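Local coordinates for protein probable aquaporin AqpM (Archaeoglobus fulgidus, PDB 3NE2) that probably forms a membrane channel that lets water move in both directions along the osmotic gradient, at residues 108-113 / 201-206; 159-164 / 236-241; 147-152 / 224-229. One frame throughout, in Å; residues are numbered along the deposited sequence.

Contact 1 (108-113 / 201-206)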
ATOM      1  N   GLN C 108       9.409  -8.953  25.574  1.00112.58           N
ATOM      2  CA  GLN C 108       8.511  -8.049  24.854  1.00110.61           C
ATOM      3  C   GLN C 108       8.334  -6.691  25.556  1.00113.98           C
ATOM      4  O   GLN C 108       8.471  -5.629  24.918  1.00112.03           O
ATOM      5  CB  GLN C 108       7.152  -8.750  24.624  1.00110.14           C
ATOM      6  CG  GLN C 108       7.198  -9.817  23.507  1.00105.94           C
ATOM      7  CD  GLN C 108       6.299 -11.021  23.745  1.00106.85           C
ATOM      8  OE1 GLN C 108       5.346 -10.958  24.512  1.00110.63           O
ATOM      9  NE2 GLN C 108       6.612 -12.130  23.086  1.00103.54           N
ATOM     10  N   PHE C 109       8.032  -6.748  26.856  1.00119.34           N
ATOM     11  CA  PHE C 109       7.853  -5.551  27.673  1.00123.78           C
ATOM     12  C   PHE C 109       9.126  -4.701  27.751  1.00124.14           C
ATOM     13  O   PHE C 109       9.070  -3.476  27.561  1.00124.27           O
ATOM     14  CB  PHE C 109       7.393  -5.921  29.078  1.00130.29           C
ATOM     15  CG  PHE C 109       5.899  -6.047  29.218  1.00132.51           C
ATOM     16  CD1 PHE C 109       5.205  -5.264  30.131  1.00139.11           C
ATOM     17  CD2 PHE C 109       5.181  -6.943  28.441  1.00129.02           C
ATOM     18  CE1 PHE C 109       3.821  -5.384  30.264  1.00141.67           C
ATOM     19  CE2 PHE C 109       3.798  -7.063  28.576  1.00131.34           C
ATOM     20  CZ  PHE C 109       3.122  -6.287  29.478  1.00137.23           C
ATOM     21  N   ILE C 110      10.265  -5.347  28.008  1.00124.42           N
ATOM     22  CA  ILE C 110      11.560  -4.653  27.996  1.00124.89           C
ATOM     23  C   ILE C 110      11.848  -3.998  26.640  1.00119.68           C
ATOM     24  O   ILE C 110      12.285  -2.842  26.589  1.00120.38           O
ATOM     25  CB  ILE C 110      12.732  -5.594  28.331  1.00126.04           C
ATOM     26  CG1 ILE C 110      12.687  -5.979  29.808  1.00132.60           C
ATOM     27  CG2 ILE C 110      14.075  -4.929  28.006  1.00125.65           C
ATOM     28  CD1 ILE C 110      13.766  -6.991  30.198  1.00134.14           C
ATOM     29  N   GLY C 111      11.601  -4.736  25.552  1.00114.70           N
ATOM     30  CA  GLY C 111      11.780  -4.204  24.197  1.00110.05           C
ATOM     31  C   GLY C 111      10.878  -3.015  23.891  1.00109.61           C
ATOM     32  O   GLY C 111      11.306  -2.020  23.269  1.00107.91           O
ATOM     33  N   ALA C 112       9.630  -3.120  24.346  1.00111.30           N
ATOM     34  CA  ALA C 112       8.636  -2.067  24.156  1.00111.88           C
ATOM     35  C   ALA C 112       8.985  -0.776  24.899  1.00116.11           C
ATOM     36  O   ALA C 112       8.807   0.327  24.370  1.00115.33           O
ATOM     37  CB  ALA C 112       7.287  -2.555  24.611  1.00113.79           C
ATOM     38  N   ALA C 113       9.454  -0.918  26.140  1.00121.07           N
ATOM     39  CA  ALA C 113       9.902   0.235  26.935  1.00125.59           C
ATOM     40  C   ALA C 113      11.086   0.930  26.269  1.00123.39           C
ATOM     41  O   ALA C 113      11.103   2.142  26.149  1.00124.12           O
ATOM     42  CB  ALA C 113      10.263  -0.203  28.354  1.00131.36           C
ATOM     43  N   PRO C 201      -0.640  -5.915  24.510  1.00122.42           N
ATOM     44  CA  PRO C 201      -0.249  -5.398  25.813  1.00127.21           C
ATOM     45  C   PRO C 201       1.141  -4.770  25.880  1.00125.27           C
ATOM     46  O   PRO C 201       1.298  -3.761  26.565  1.00129.06           O
ATOM     47  CB  PRO C 201      -0.289  -6.633  26.701  1.00130.21           C
ATOM     48  CG  PRO C 201      -1.310  -7.483  26.091  1.00129.53           C
ATOM     49  CD  PRO C 201      -1.217  -7.260  24.613  1.00123.43           C
ATOM     50  N   ALA C 202       2.143  -5.360  25.220  1.00120.30           N
ATOM     51  CA  ALA C 202       3.496  -4.784  25.224  1.00118.73           C
ATOM     52  C   ALA C 202       3.544  -3.466  24.445  1.00116.85           C
ATOM     53  O   ALA C 202       4.226  -2.501  24.863  1.00118.66           O
ATOM     54  CB  ALA C 202       4.503  -5.756  24.671  1.00114.32           C
ATOM     55  N   ARG C 203       2.784  -3.403  23.348  1.00113.87           N
ATOM     56  CA  ARG C 203       2.717  -2.198  22.499  1.00111.98           C
ATOM     57  C   ARG C 203       1.996  -1.024  23.181  1.00116.43           C
ATOM     58  O   ARG C 203       2.304   0.127  22.916  1.00115.96           O
ATOM     59  CB  ARG C 203       2.052  -2.560  21.173  1.00108.38           C
ATOM     60  CG  ARG C 203       1.736  -1.395  20.249  1.00107.77           C
ATOM     61  CD  ARG C 203       0.273  -0.950  20.396  1.00112.08           C
ATOM     62  NE  ARG C 203      -0.097   0.102  19.444  1.00111.71           N
ATOM     63  CZ  ARG C 203      -0.047   1.417  19.684  1.00113.23           C
ATOM     64  NH1 ARG C 203       0.375   1.907  20.855  1.00115.51           N
ATOM     65  NH2 ARG C 203      -0.418   2.258  18.727  1.00112.22           N
ATOM     66  N   THR C 204       1.036  -1.333  24.048  1.00121.16           N
ATOM     67  CA  THR C 204       0.383  -0.338  24.899  1.00126.91           C
ATOM     68  C   THR C 204       1.292   0.054  26.064  1.00130.56           C
ATOM     69  O   THR C 204       1.459   1.241  26.353  1.00133.03           O
ATOM     70  CB  THR C 204      -0.965  -0.865  25.445  1.00131.61           C
ATOM     71  OG1 THR C 204      -1.917  -0.954  24.375  1.00129.01           O
ATOM     72  CG2 THR C 204      -1.506   0.056  26.535  1.00138.77           C
ATOM     73  N   PHE C 205       1.875  -0.950  26.717  1.00131.23           N
ATOM     74  CA  PHE C 205       2.782  -0.733  27.837  1.00135.30           C
ATOM     75  C   PHE C 205       3.852   0.314  27.544  1.00133.61           C
ATOM     76  O   PHE C 205       3.968   1.309  28.283  1.00138.14           O
ATOM     77  CB  PHE C 205       3.448  -2.050  28.246  1.00134.82           C
ATOM     78  CG  PHE C 205       4.490  -1.899  29.332  1.00139.14           C
ATOM     79  CD1 PHE C 205       4.126  -1.943  30.690  1.00146.26           C
ATOM     80  CD2 PHE C 205       5.837  -1.714  29.000  1.00136.17           C
ATOM     81  CE1 PHE C 205       5.091  -1.809  31.696  1.00150.60           C
ATOM     82  CE2 PHE C 205       6.809  -1.578  30.003  1.00140.51           C
ATOM     83  CZ  PHE C 205       6.435  -1.631  31.353  1.00147.63           C
ATOM     84  N   GLY C 206       4.628   0.084  26.479  1.00127.53           N
ATOM     85  CA  GLY C 206       5.739   0.986  26.097  1.00125.73           C
ATOM     86  C   GLY C 206       5.468   2.493  26.272  1.00128.65           C
ATOM     87  O   GLY C 206       6.077   3.172  27.120  1.00132.68           O
TER
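F109 lies opposite A202 with their CA atoms 5.1 Å apart, and one turn further on A113 CA comes within 4.3 Å of G206 CA. The helix of 108-113 and the one that starts at 201-206 run the same general way, their axes approaching to 8.0 Å and crossing at -37°. This is the aquaporin arrangement in which a short pore-forming helix, beginning right at the second NPA motif, leans on a membrane-spanning helix; P201 and A202 belong to that motif.

Two phenylalanines, F109 and F205, meet across the contact. F205 turns its CB toward the other helix, and with CG anti to its backbone N (chi1 175°) the ring presents one face to F109. CD1 of F109 stands over the centre of that face, 3.4 Å above the plane. The rings are tilted by 44° with centroids 4.6 Å apart. At its rim the F205 ring meets the methyl of A113, CB to CE2 4.1 Å. The F109 ring also reaches back along the short helix, with CD2 at 4.0 Å from A202 CB. Beneath the rings, A202 CB fits between the CB atoms of Q108 and A112. G206, with no side chain, lets its CA settle beside A112 O.

The polar groups look elsewhere: Q108 NE2 bonds E12, while R203, directed away from this interface, bonds G134 O and is probably the selectivity-filter arginine, as in other aquaporins. Across the seam the side-chain atoms that meet are apolar, with backbone carbonyls such as A202 O and A112 O among them, so shape holds the pore helix here and the polar side chains of both helices are left to partners in the rest of the channel.

Contact 2 (159-164 / 236-241)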
ATOM      1  N   MET C 159      -4.942 -12.893  15.141  1.00102.98           N
ATOM      2  CA  MET C 159      -4.513 -14.271  15.508  1.00102.73           C
ATOM      3  C   MET C 159      -5.003 -15.315  14.510  1.00102.54           C
ATOM      4  O   MET C 159      -4.290 -16.258  14.183  1.00100.14           O
ATOM      5  CB  MET C 159      -4.986 -14.649  16.909  1.00106.74           C
ATOM      6  CG  MET C 159      -4.270 -15.827  17.463  1.00106.12           C
ATOM      7  SD  MET C 159      -2.520 -15.497  17.667  1.00101.94           S
ATOM      8  CE  MET C 159      -1.903 -17.222  17.679  1.00100.43           C
ATOM      9  N   LEU C 160      -6.217 -15.107  14.011  1.00105.22           N
ATOM     10  CA  LEU C 160      -6.782 -15.950  12.969  1.00105.67           C
ATOM     11  C   LEU C 160      -5.869 -16.031  11.727  1.00101.59           C
ATOM     12  O   LEU C 160      -5.719 -17.097  11.141  1.00101.21           O
ATOM     13  CB  LEU C 160      -8.180 -15.438  12.571  1.00109.34           C
ATOM     14  CG  LEU C 160      -9.060 -16.424  11.810  1.00111.20           C
ATOM     15  CD1 LEU C 160      -9.331 -17.558  12.735  1.00113.59           C
ATOM     16  CD2 LEU C 160     -10.352 -15.809  11.333  1.00114.10           C
ATOM     17  N   VAL C 161      -5.264 -14.912  11.336  1.00 99.09           N
ATOM     18  CA  VAL C 161      -4.332 -14.903  10.226  1.00 95.96           C
ATOM     19  C   VAL C 161      -3.070 -15.634  10.654  1.00 93.75           C
ATOM     20  O   VAL C 161      -2.525 -16.441   9.894  1.00 92.71           O
ATOM     21  CB  VAL C 161      -4.012 -13.462   9.748  1.00 94.41           C
ATOM     22  CG1 VAL C 161      -2.701 -13.383   8.989  1.00 91.50           C
ATOM     23  CG2 VAL C 161      -5.114 -12.964   8.866  1.00 96.95           C
ATOM     24  N   ILE C 162      -2.615 -15.371  11.877  1.00 93.67           N
ATOM     25  CA  ILE C 162      -1.381 -16.020  12.403  1.00 91.94           C
ATOM     26  C   ILE C 162      -1.482 -17.557  12.363  1.00 92.89           C
ATOM     27  O   ILE C 162      -0.500 -18.267  12.115  1.00 91.08           O
ATOM     28  CB  ILE C 162      -1.019 -15.498  13.836  1.00 92.58           C
ATOM     29  CG1 ILE C 162      -0.719 -13.991  13.774  1.00 91.14           C
ATOM     30  CG2 ILE C 162       0.171 -16.255  14.405  1.00 90.78           C
ATOM     31  CD1 ILE C 162      -0.565 -13.353  15.086  1.00 91.83           C
ATOM     32  N   MET C 163      -2.694 -18.053  12.597  1.00 96.04           N
ATOM     33  CA  MET C 163      -2.965 -19.486  12.524  1.00 97.53           C
ATOM     34  C   MET C 163      -2.905 -19.920  11.080  1.00 96.18           C
ATOM     35  O   MET C 163      -2.290 -20.909  10.747  1.00 95.28           O
ATOM     36  CB  MET C 163      -4.368 -19.818  13.082  1.00101.82           C
ATOM     37  CG  MET C 163      -4.572 -19.554  14.585  1.00104.23           C
ATOM     38  SD  MET C 163      -3.521 -20.551  15.653  1.00103.61           S
ATOM     39  CE  MET C 163      -3.775 -22.184  14.944  1.00104.96           C
ATOM     40  N   GLY C 164      -3.572 -19.165  10.228  1.00 96.36           N
ATOM     41  CA  GLY C 164      -3.767 -19.582   8.855  1.00 96.68           C
ATOM     42  C   GLY C 164      -2.546 -19.500   7.948  1.00 93.98           C
ATOM     43  O   GLY C 164      -2.415 -20.260   6.993  1.00 94.65           O
ATOM     44  N   ALA C 236      -9.560 -16.747  18.839  1.00127.77           N
ATOM     45  CA  ALA C 236      -9.190 -17.019  17.435  1.00123.10           C
ATOM     46  C   ALA C 236      -8.463 -18.349  17.263  1.00120.72           C
ATOM     47  O   ALA C 236      -8.806 -19.147  16.384  1.00120.33           O
ATOM     48  CB  ALA C 236      -8.326 -15.907  16.880  1.00118.54           C
ATOM     49  N   ALA C 237      -7.462 -18.575  18.113  1.00119.53           N
ATOM     50  CA  ALA C 237      -6.635 -19.791  18.075  1.00117.28           C
ATOM     51  C   ALA C 237      -7.500 -21.022  18.178  1.00121.00           C
ATOM     52  O   ALA C 237      -7.422 -21.908  17.339  1.00119.25           O
ATOM     53  CB  ALA C 237      -5.616 -19.785  19.210  1.00116.84           C
ATOM     54  N   TRP C 238      -8.343 -21.040  19.208  1.00126.65           N
ATOM     55  CA  TRP C 238      -9.223 -22.174  19.501  1.00131.37           C
ATOM     56  C   TRP C 238     -10.321 -22.364  18.471  1.00132.94           C
ATOM     57  O   TRP C 238     -10.648 -23.497  18.137  1.00134.49           O
ATOM     58  CB  TRP C 238      -9.838 -22.041  20.894  1.00137.54           C
ATOM     59  CG  TRP C 238      -8.897 -22.492  21.957  1.00138.17           C
ATOM     60  CD1 TRP C 238      -7.821 -21.812  22.450  1.00135.90           C
ATOM     61  CD2 TRP C 238      -8.928 -23.745  22.644  1.00142.29           C
ATOM     62  NE1 TRP C 238      -7.185 -22.561  23.413  1.00137.90           N
ATOM     63  CE2 TRP C 238      -7.844 -23.754  23.553  1.00141.79           C
ATOM     64  CE3 TRP C 238      -9.770 -24.861  22.584  1.00146.22           C
ATOM     65  CZ2 TRP C 238      -7.580 -24.832  24.391  1.00144.88           C
ATOM     66  CZ3 TRP C 238      -9.506 -25.934  23.417  1.00149.46           C
ATOM     67  CH2 TRP C 238      -8.419 -25.912  24.310  1.00148.71           C
ATOM     68  N   LEU C 239     -10.876 -21.274  17.948  1.00132.97           N
ATOM     69  CA  LEU C 239     -11.838 -21.397  16.855  1.00134.35           C
ATOM     70  C   LEU C 239     -11.182 -22.016  15.613  1.00129.68           C
ATOM     71  O   LEU C 239     -11.766 -22.903  14.989  1.00131.68           O
ATOM     72  CB  LEU C 239     -12.437 -20.041  16.468  1.00135.19           C
ATOM     73  CG  LEU C 239     -13.608 -20.164  15.482  1.00137.89           C
ATOM     74  CD1 LEU C 239     -14.847 -20.680  16.215  1.00145.04           C
ATOM     75  CD2 LEU C 239     -13.886 -18.851  14.776  1.00136.32           C
ATOM     76  N   TYR C 240      -9.979 -21.541  15.263  1.00124.01           N
ATOM     77  CA  TYR C 240      -9.268 -22.022  14.076  1.00119.80           C
ATOM     78  C   TYR C 240      -9.176 -23.542  14.048  1.00120.78           C
ATOM     79  O   TYR C 240      -9.548 -24.191  13.070  1.00121.17           O
ATOM     80  CB  TYR C 240      -7.850 -21.450  14.015  1.00114.47           C
ATOM     81  CG  TYR C 240      -7.205 -21.741  12.690  1.00111.11           C
ATOM     82  CD1 TYR C 240      -6.428 -22.867  12.502  1.00110.05           C
ATOM     83  CD2 TYR C 240      -7.414 -20.921  11.614  1.00110.34           C
ATOM     84  CE1 TYR C 240      -5.862 -23.153  11.274  1.00108.52           C
ATOM     85  CE2 TYR C 240      -6.851 -21.189  10.390  1.00108.40           C
ATOM     86  CZ  TYR C 240      -6.078 -22.300  10.215  1.00107.48           C
ATOM     87  OH  TYR C 240      -5.521 -22.544   8.971  1.00105.95           O
ATOM     88  N   ASN C 241      -8.652 -24.090  15.137  1.00121.27           N
ATOM     89  CA  ASN C 241      -8.445 -25.519  15.274  1.00122.41           C
ATOM     90  C   ASN C 241      -9.760 -26.265  15.132  1.00127.51           C
ATOM     91  O   ASN C 241      -9.819 -27.306  14.492  1.00128.13           O
ATOM     92  CB  ASN C 241      -7.763 -25.845  16.623  1.00123.03           C
ATOM     93  CG  ASN C 241      -6.260 -25.566  16.614  1.00118.01           C
ATOM     94  OD1 ASN C 241      -5.468 -26.419  16.950  1.00118.37           O
ATOM     95  ND2 ASN C 241      -5.875 -24.373  16.226  1.00115.47           N
TER
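M163 lies across the ring of Y240, a CH-pi and Met-aromatic contact between two membrane helices of the aquaporin fold. CB does the close touching: it sits over one face, 3.6 Å from the ring centroid and offset toward the rim. The sulfur is farther out, SD at 5.4 Å from the centroid and oblique to the ring. M163 bends at both chi2 and chi3, which folds CE back along the ring to within 3.7 Å of Y240 CD1. At the ring's edge L160 CD1 comes to 4.0 Å from Y240 CD2, while the far end of the tyrosine passes G164, whose CA is 3.4 Å from OH.

One turn earlier the second helix offers two alanines. A236 CB packs against M159 CB at 3.6 Å and beside the backbone N of L160, while A237 lies under the M163 sulfur. The helices cross here at -45°.

What positions the ring lies further out. Y240 OH is hydrogen-bonded to D168, which anchors the tip of the tyrosine just beyond the end of helix 144-167. L74 and S73 of the second subunit pack on L160 and Y240, so the pair borders a subunit interface. At the other end of M163, its CE touches the amide nitrogen of N241, and that same ND2 makes a weak bond to A237 O at 3.1 Å, bent to 126° at the hydrogen.

Contact 3 (147-152 / 224-229)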
ATOM      1  N   ALA C 147     -14.561  -0.697  24.341  1.00177.06           N
ATOM      2  CA  ALA C 147     -13.122  -0.618  24.084  1.00168.91           C
ATOM      3  C   ALA C 147     -12.438  -1.984  24.134  1.00164.57           C
ATOM      4  O   ALA C 147     -11.551  -2.267  23.321  1.00156.94           O
ATOM      5  CB  ALA C 147     -12.451   0.329  25.055  1.00171.20           C
ATOM      6  N   ILE C 148     -12.827  -2.836  25.081  1.00169.75           N
ATOM      7  CA  ILE C 148     -12.288  -4.199  25.112  1.00166.06           C
ATOM      8  C   ILE C 148     -12.876  -5.048  23.977  1.00162.96           C
ATOM      9  O   ILE C 148     -12.178  -5.881  23.418  1.00156.76           O
ATOM     10  CB  ILE C 148     -12.462  -4.935  26.494  1.00172.69           C
ATOM     11  CG1 ILE C 148     -13.923  -4.997  26.938  1.00181.94           C
ATOM     12  CG2 ILE C 148     -11.623  -4.272  27.572  1.00174.41           C
ATOM     13  CD1 ILE C 148     -14.294  -6.316  27.537  1.00185.99           C
ATOM     14  N   LEU C 149     -14.146  -4.838  23.635  1.00167.69           N
ATOM     15  CA  LEU C 149     -14.788  -5.636  22.588  1.00165.78           C
ATOM     16  C   LEU C 149     -14.173  -5.336  21.236  1.00158.03           C
ATOM     17  O   LEU C 149     -13.920  -6.262  20.464  1.00153.77           O
ATOM     18  CB  LEU C 149     -16.303  -5.411  22.524  1.00173.26           C
ATOM     19  CG  LEU C 149     -17.015  -6.226  21.433  1.00171.25           C
ATOM     20  CD1 LEU C 149     -16.925  -7.684  21.727  1.00170.03           C
ATOM     21  CD2 LEU C 149     -18.459  -5.828  21.291  1.00178.40           C
ATOM     22  N   THR C 150     -13.920  -4.062  20.943  1.00156.82           N
ATOM     23  CA  THR C 150     -13.289  -3.706  19.656  1.00149.85           C
ATOM     24  C   THR C 150     -11.826  -4.187  19.609  1.00142.92           C
ATOM     25  O   THR C 150     -11.314  -4.548  18.547  1.00137.30           O
ATOM     26  CB  THR C 150     -13.309  -2.197  19.347  1.00150.05           C
ATOM     27  OG1 THR C 150     -12.216  -1.562  20.012  1.00148.40           O
ATOM     28  CG2 THR C 150     -14.604  -1.564  19.779  1.00158.16           C
ATOM     29  N   GLU C 151     -11.162  -4.178  20.764  1.00144.10           N
ATOM     30  CA  GLU C 151      -9.810  -4.729  20.876  1.00138.56           C
ATOM     31  C   GLU C 151      -9.779  -6.264  20.784  1.00136.98           C
ATOM     32  O   GLU C 151      -8.786  -6.832  20.334  1.00131.76           O
ATOM     33  CB  GLU C 151      -9.145  -4.264  22.179  1.00141.13           C
ATOM     34  CG  GLU C 151      -8.548  -2.860  22.105  1.00140.29           C
ATOM     35  CD  GLU C 151      -7.221  -2.799  21.348  1.00133.34           C
ATOM     36  OE1 GLU C 151      -6.987  -1.783  20.658  1.00132.21           O
ATOM     37  OE2 GLU C 151      -6.412  -3.749  21.435  1.00129.16           O
ATOM     38  N   ALA C 152     -10.847  -6.932  21.214  1.00142.17           N
ATOM     39  CA  ALA C 152     -10.929  -8.389  21.076  1.00141.12           C
ATOM     40  C   ALA C 152     -11.261  -8.764  19.634  1.00137.51           C
ATOM     41  O   ALA C 152     -10.624  -9.652  19.075  1.00132.81           O
ATOM     42  CB  ALA C 152     -11.949  -8.975  22.025  1.00148.51           C
ATOM     43  N   ILE C 224      -7.873  -2.713  29.435  1.00169.91           N
ATOM     44  CA  ILE C 224      -8.517  -2.792  28.125  1.00165.72           C
ATOM     45  C   ILE C 224      -7.590  -3.414  27.090  1.00156.58           C
ATOM     46  O   ILE C 224      -8.048  -4.055  26.144  1.00153.24           O
ATOM     47  CB  ILE C 224      -8.965  -1.396  27.625  1.00166.72           C
ATOM     48  CG1 ILE C 224     -10.256  -0.977  28.320  1.00176.73           C
ATOM     49  CG2 ILE C 224      -9.183  -1.383  26.114  1.00160.06           C
ATOM     50  CD1 ILE C 224     -10.431   0.525  28.399  1.00180.14           C
ATOM     51  N   TYR C 225      -6.287  -3.221  27.276  1.00153.13           N
ATOM     52  CA  TYR C 225      -5.281  -3.679  26.320  1.00144.81           C
ATOM     53  C   TYR C 225      -4.569  -4.981  26.737  1.00143.19           C
ATOM     54  O   TYR C 225      -3.663  -5.467  26.043  1.00137.08           O
ATOM     55  CB  TYR C 225      -4.312  -2.529  26.077  1.00141.80           C
ATOM     56  CG  TYR C 225      -5.073  -1.345  25.584  1.00143.27           C
ATOM     57  CD1 TYR C 225      -5.646  -1.367  24.322  1.00140.17           C
ATOM     58  CD2 TYR C 225      -5.283  -0.232  26.390  1.00148.56           C
ATOM     59  CE1 TYR C 225      -6.379  -0.291  23.844  1.00142.04           C
ATOM     60  CE2 TYR C 225      -6.020   0.867  25.925  1.00150.74           C
ATOM     61  CZ  TYR C 225      -6.567   0.832  24.647  1.00147.24           C
ATOM     62  OH  TYR C 225      -7.294   1.909  24.166  1.00148.73           O
ATOM     63  N   VAL C 226      -5.003  -5.546  27.855  1.00149.08           N
ATOM     64  CA  VAL C 226      -4.573  -6.864  28.276  1.00148.42           C
ATOM     65  C   VAL C 226      -5.729  -7.824  28.050  1.00150.19           C
ATOM     66  O   VAL C 226      -5.598  -8.784  27.327  1.00145.59           O
ATOM     67  CB  VAL C 226      -4.148  -6.861  29.746  1.00154.54           C
ATOM     68  CG1 VAL C 226      -3.629  -8.220  30.152  1.00153.82           C
ATOM     69  CG2 VAL C 226      -3.085  -5.793  29.978  1.00153.31           C
ATOM     70  N   ILE C 227      -6.874  -7.543  28.656  1.00157.36           N
ATOM     71  CA  ILE C 227      -8.062  -8.397  28.528  1.00160.54           C
ATOM     72  C   ILE C 227      -8.488  -8.541  27.065  1.00155.03           C
ATOM     73  O   ILE C 227      -8.621  -9.646  26.544  1.00152.48           O
ATOM     74  CB  ILE C 227      -9.246  -7.828  29.358  1.00169.71           C
ATOM     75  CG1 ILE C 227      -8.947  -7.944  30.853  1.00176.42           C
ATOM     76  CG2 ILE C 227     -10.543  -8.554  29.034  1.00172.81           C
ATOM     77  CD1 ILE C 227      -9.853  -7.111  31.713  1.00185.50           C
ATOM     78  N   GLY C 228      -8.692  -7.404  26.415  1.00153.61           N
ATOM     79  CA  GLY C 228      -9.210  -7.353  25.048  1.00149.54           C
ATOM     80  C   GLY C 228      -8.465  -8.197  24.035  1.00141.76           C
ATOM     81  O   GLY C 228      -9.062  -9.067  23.415  1.00140.83           O
ATOM     82  N   PRO C 229      -7.160  -7.923  23.849  1.00136.51           N
ATOM     83  CA  PRO C 229      -6.240  -8.681  22.997  1.00129.72           C
ATOM     84  C   PRO C 229      -6.124 -10.190  23.280  1.00129.79           C
ATOM     85  O   PRO C 229      -6.115 -10.992  22.351  1.00126.07           O
ATOM     86  CB  PRO C 229      -4.895  -8.005  23.273  1.00126.81           C
ATOM     87  CG  PRO C 229      -5.232  -6.636  23.566  1.00129.80           C
ATOM     88  CD  PRO C 229      -6.523  -6.685  24.336  1.00137.07           C
TER
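E151 pushes its side chain into a hollow formed by I224, Y225, G228 and P229, a knob into a hole on the facing helix. Its CB, directed toward that helix, meets I224 O at 4.1 Å and, close beside it, CD of the P229 ring. The bend at chi2 (-77°) then swings the chain over to Y225: CG lies 3.8 Å from CE1, and CD follows alongside the same edge. OE1 ends in the plane of the tyrosine ring, 3.6 Å from CE1. The carboxylate itself stands 76° from that plane, and its other oxygen, OE2, rests against P229 CG at 3.8 Å.

The two oxygens find their bonds on the chain leading into the second NPA motif: OE1 takes T195 OG1 and S198 N, OE2 takes L199 N. A buried carboxylate gripped by three donors should fix this loop, as the equivalent glutamate is thought to do across aquaporins.

Next to the knob the backbones come close, I148 CA to G228 CA 4.4 Å, because G228 has only its bare CA in the way. I148 CG2 packs against I224 CG1 at 3.6 Å, their side chains crossing at about a right angle.

The helices cross at -48°, and 224-229 is kinked at P229. Y225 leans on T204 and Y208 of helix 201-213, P229 on P201 of that same helix, A147 on T195 of helix 176-195, and the outer side of 147-152 meets L118 and C122 of the second subunit.

From the N terminus, the chain first lays down 108-113, then 147-152 and 159-164 on the one helix 144-167. The return strokes come in the same order: 201-206 closes contact 1 across 87 residues, 224-229 closes contact 3 and 236-241 closes contact 2, each across 71. All three loops therefore cross, and none nests. Contacts 2 and 3 pin helix 144-167 to helix 224-243 at two levels, centres about 17 Å apart, and both reach the second subunit. Contact 1 ties the second pore helix to helix 101-123 and abuts contact 3 through the start of helix 201-213; contact 2 stays clear of both.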